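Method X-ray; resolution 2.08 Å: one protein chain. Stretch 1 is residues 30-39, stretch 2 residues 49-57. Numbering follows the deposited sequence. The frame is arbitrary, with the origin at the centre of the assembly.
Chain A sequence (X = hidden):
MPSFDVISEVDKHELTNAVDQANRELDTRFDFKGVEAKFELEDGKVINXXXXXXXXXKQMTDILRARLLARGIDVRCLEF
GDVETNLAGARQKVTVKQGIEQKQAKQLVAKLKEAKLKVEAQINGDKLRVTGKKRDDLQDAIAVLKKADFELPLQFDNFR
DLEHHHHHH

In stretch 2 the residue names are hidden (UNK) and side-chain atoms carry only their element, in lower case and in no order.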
# COMPACT_ATOMS: atom_id res chain seq x y z
N PHE A 30 -1.37 -4.02 27.94
CA PHE A 30 -2.11 -4.01 29.19
C PHE A 30 -3.41 -3.22 29.08
O PHE A 30 -4.37 -3.53 29.79
CB PHE A 30 -1.24 -3.42 30.31
CG PHE A 30 0.06 -4.15 30.51
CD1 PHE A 30 0.23 -5.46 30.10
CD2 PHE A 30 1.13 -3.51 31.13
CE1 PHE A 30 1.43 -6.12 30.28
CE2 PHE A 30 2.34 -4.17 31.31
CZ PHE A 30 2.48 -5.47 30.89
N ASP A 31 -3.46 -2.22 28.20
CA ASP A 31 -4.67 -1.42 28.03
C ASP A 31 -5.72 -2.12 27.17
O ASP A 31 -6.82 -1.57 27.00
CB ASP A 31 -4.33 -0.06 27.43
CG ASP A 31 -3.54 -0.17 26.14
OD1 ASP A 31 -2.94 -1.23 25.90
OD2 ASP A 31 -3.52 0.82 25.38
N PHE A 32 -5.41 -3.29 26.62
CA PHE A 32 -6.40 -4.13 25.95
C PHE A 32 -6.72 -5.38 26.76
O PHE A 32 -7.16 -6.38 26.20
CB PHE A 32 -5.91 -4.50 24.55
CG PHE A 32 -5.94 -3.35 23.58
CD1 PHE A 32 -4.90 -2.43 23.54
CD2 PHE A 32 -7.01 -3.17 22.72
CE1 PHE A 32 -4.92 -1.37 22.66
CE2 PHE A 32 -7.04 -2.11 21.83
CZ PHE A 32 -6.00 -1.21 21.80
N LYS A 33 -6.50 -5.32 28.07
CA LYS A 33 -6.85 -6.40 28.99
C LYS A 33 -8.32 -6.78 28.84
O LYS A 33 -9.21 -5.93 28.97
CB LYS A 33 -6.54 -5.98 30.43
CG LYS A 33 -7.49 -4.96 31.07
CD LYS A 33 -7.41 -3.58 30.42
CE LYS A 33 -8.50 -2.64 30.91
NZ LYS A 33 -8.77 -1.55 29.93
N GLY A 34 -8.57 -8.04 28.51
CA GLY A 34 -9.92 -8.54 28.30
C GLY A 34 -10.78 -7.70 27.37
O GLY A 34 -12.00 -7.86 27.33
N VAL A 35 -10.15 -6.80 26.63
CA VAL A 35 -10.85 -5.87 25.75
C VAL A 35 -11.08 -6.55 24.41
O VAL A 35 -10.15 -7.10 23.81
CB VAL A 35 -10.05 -4.56 25.58
CG1 VAL A 35 -10.53 -3.80 24.35
CG2 VAL A 35 -10.18 -3.70 26.83
N GLU A 36 -12.33 -6.52 23.94
CA GLU A 36 -12.69 -7.15 22.68
C GLU A 36 -12.21 -6.26 21.54
O GLU A 36 -12.87 -5.28 21.17
CB GLU A 36 -14.20 -7.39 22.61
CG GLU A 36 -14.74 -8.12 23.83
CD GLU A 36 -15.97 -8.95 23.51
OE1 GLU A 36 -16.38 -8.98 22.34
OE2 GLU A 36 -16.52 -9.57 24.45
N ALA A 37 -11.05 -6.59 20.99
CA ALA A 37 -10.47 -5.85 19.87
C ALA A 37 -9.71 -6.83 18.99
O ALA A 37 -9.15 -7.82 19.48
CB ALA A 37 -9.55 -4.72 20.34
N LYS A 38 -9.68 -6.55 17.69
CA LYS A 38 -9.10 -7.50 16.75
C LYS A 38 -8.83 -6.82 15.41
O LYS A 38 -9.50 -5.85 15.05
CB LYS A 38 -10.02 -8.71 16.55
CG LYS A 38 -11.46 -8.32 16.22
CD LYS A 38 -12.38 -9.53 16.16
CE LYS A 38 -12.53 -10.04 14.73
NZ LYS A 38 -13.62 -11.04 14.62
N PHE A 39 -7.84 -7.35 14.70
CA PHE A 39 -7.63 -7.07 13.28
C PHE A 39 -8.08 -8.29 12.48
O PHE A 39 -7.73 -9.42 12.83
CB PHE A 39 -6.16 -6.78 12.97
CG PHE A 39 -5.55 -5.68 13.79
CD1 PHE A 39 -4.98 -5.96 15.02
CD2 PHE A 39 -5.51 -4.39 13.31
CE1 PHE A 39 -4.40 -4.96 15.77
CE2 PHE A 39 -4.93 -3.38 14.06
CZ PHE A 39 -4.37 -3.67 15.29
N UNK A 49 -10.55 -3.13 11.49
CA UNK A 49 -10.21 -2.84 12.88
C UNK A 49 -11.49 -2.64 13.67
O UNK A 49 -12.42 -1.99 13.20
n UNK A 49 -7.76 0.85 12.07
o UNK A 49 -6.09 -0.57 12.54
c UNK A 49 -7.25 -0.37 12.21
c UNK A 49 -8.20 -1.53 11.96
c UNK A 49 -9.32 -1.60 12.98
N UNK A 50 -11.52 -3.20 14.88
CA UNK A 50 -12.69 -3.09 15.74
C UNK A 50 -12.25 -3.01 17.19
O UNK A 50 -11.40 -3.80 17.63
c UNK A 50 -13.64 -4.28 15.54
o UNK A 50 -12.99 -5.51 15.84
N UNK A 51 -12.81 -2.05 17.93
CA UNK A 51 -12.49 -1.85 19.32
C UNK A 51 -13.68 -1.20 20.00
O UNK A 51 -14.61 -0.74 19.31
c UNK A 51 -11.23 -0.97 19.48
N UNK A 52 -13.71 -1.16 21.33
CA UNK A 52 -14.83 -0.49 22.01
C UNK A 52 -14.94 1.00 21.71
O UNK A 52 -16.06 1.52 21.67
c UNK A 52 -13.77 -2.01 23.50
c UNK A 52 -14.54 -0.74 23.49
c UNK A 52 -12.93 -2.00 22.26
N UNK A 53 -13.83 1.70 21.49
CA UNK A 53 -13.86 3.15 21.36
C UNK A 53 -13.06 3.61 20.15
O UNK A 53 -12.24 2.87 19.60
o UNK A 53 -11.94 3.56 22.81
c UNK A 53 -13.32 3.83 22.63
N UNK A 54 -13.32 4.85 19.75
CA UNK A 54 -12.60 5.46 18.64
C UNK A 54 -11.11 5.58 18.95
O UNK A 54 -10.27 5.39 18.06
o UNK A 54 -11.59 7.59 16.73
c UNK A 54 -12.79 7.35 16.96
c UNK A 54 -13.19 6.84 18.33
o UNK A 54 -13.69 7.54 16.11
N UNK A 55 -10.77 5.89 20.20
CA UNK A 55 -9.36 6.05 20.56
C UNK A 55 -8.61 4.73 20.50
O UNK A 55 -7.43 4.69 20.12
c UNK A 55 -5.56 7.26 22.60
c UNK A 55 -7.59 5.65 23.55
c UNK A 55 -9.24 6.66 21.95
c UNK A 55 -7.86 6.56 22.54
c UNK A 55 -5.31 6.36 23.61
c UNK A 55 -6.83 7.36 22.07
c UNK A 55 -6.32 5.55 24.08
N UNK A 56 -9.27 3.63 20.88
CA UNK A 56 -8.60 2.33 20.87
C UNK A 56 -8.32 1.86 19.45
O UNK A 56 -7.31 1.18 19.22
c UNK A 56 -9.44 1.31 21.63
c UNK A 56 -9.32 1.42 23.14
c UNK A 56 -10.36 0.60 23.87
o UNK A 56 -11.55 0.67 23.57
n UNK A 56 -9.92 -0.19 24.84
N UNK A 57 -9.19 2.20 18.50
CA UNK A 57 -8.89 1.90 17.10
C UNK A 57 -7.72 2.75 16.62
O UNK A 57 -6.87 2.27 15.86
c UNK A 57 -9.79 1.99 14.75
c UNK A 57 -11.22 1.10 16.59
c UNK A 57 -10.14 2.10 16.23
O HOH W 1 -12.13 -6.30 13.29

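Position 49 carries three carbons in an unbranched run, the last bonded to one oxygen and one nitrogen. The chain lies on the same face of the sheet as the Phe39 side chain, and its oxygen sits at the ring edge, near the ring plane. A two-carbon spacer before a planar amide group identifies Gln49. Its OE1 is 3.4 Å from Phe39 CE2 and has no hydrogen-bonding partner in the model, whereas NE2 is satisfied elsewhere in the structure.

Position 50 has one carbon and one oxygen, with chi1 in the p well. The oxygen lies 3.2 Å from Lys38 CG, on the face that the Lys38 side chain also occupies. One carbon ending in a lone oxygen is serine, Ser50. Water 1 links its OG, at 2.8 Å from the water O, to Lys38 O, to which the water donates at 3.2 Å.

Position 51 shows a single carbon, CB, 4.2 Å from Ala37 CB; nothing extends beyond it, so this is Ala51.

At position 52 three carbons close a ring onto the backbone nitrogen, which defines Pro52. Its CD packs 3.7 Å from Val35 CG1 and lies 3.5 Å from Glu36 O.

Position 53 again has one carbon and one oxygen, but its side chain lies out of reach of stretch 1. It is Ser53, at the N-cap of the helix: its OG accepts from the backbone N of residue 56 at 3.3 Å with an angle of 153°.

Position 54 has two carbons, the second bearing two oxygens: a carboxylate, Asp54, which stays clear of stretch 1.

Position 55 bears one carbon followed by a six-carbon ring without a hydroxyl, hence Phe55; its side chain makes no contact with stretch 1.

Position 56 has three carbons in line, the third with one oxygen and one nitrogen, giving Gln56. Its CA-to-CB bond points toward stretch 1; NE2 reaches 3.7 Å from Val35 CG1, and the backbone O is at the edge of the Phe32 ring, 3.8 Å from CZ.

Position 57 has one carbon carrying two others, the beta-branched pattern of Val57, directed away from stretch 1.

The contact joins an antiparallel strand pairing to side-chain packing. Lys38 N donates to Ser50 O (3.2 Å, 151°), while the return bond from Ser50 N to Lys38 O is weak (3.3 Å, 144°). A CA-H...O contact from Ala37 CA to Ser50 O, 3.2 Å, supplements them. Beyond the strand, Pro52 and Gln56 pack against Val35, and Gln56 also meets Phe32; altogether 420 Å² is buried.

Stretch 2, residues 49-57: QSAPSDFQV
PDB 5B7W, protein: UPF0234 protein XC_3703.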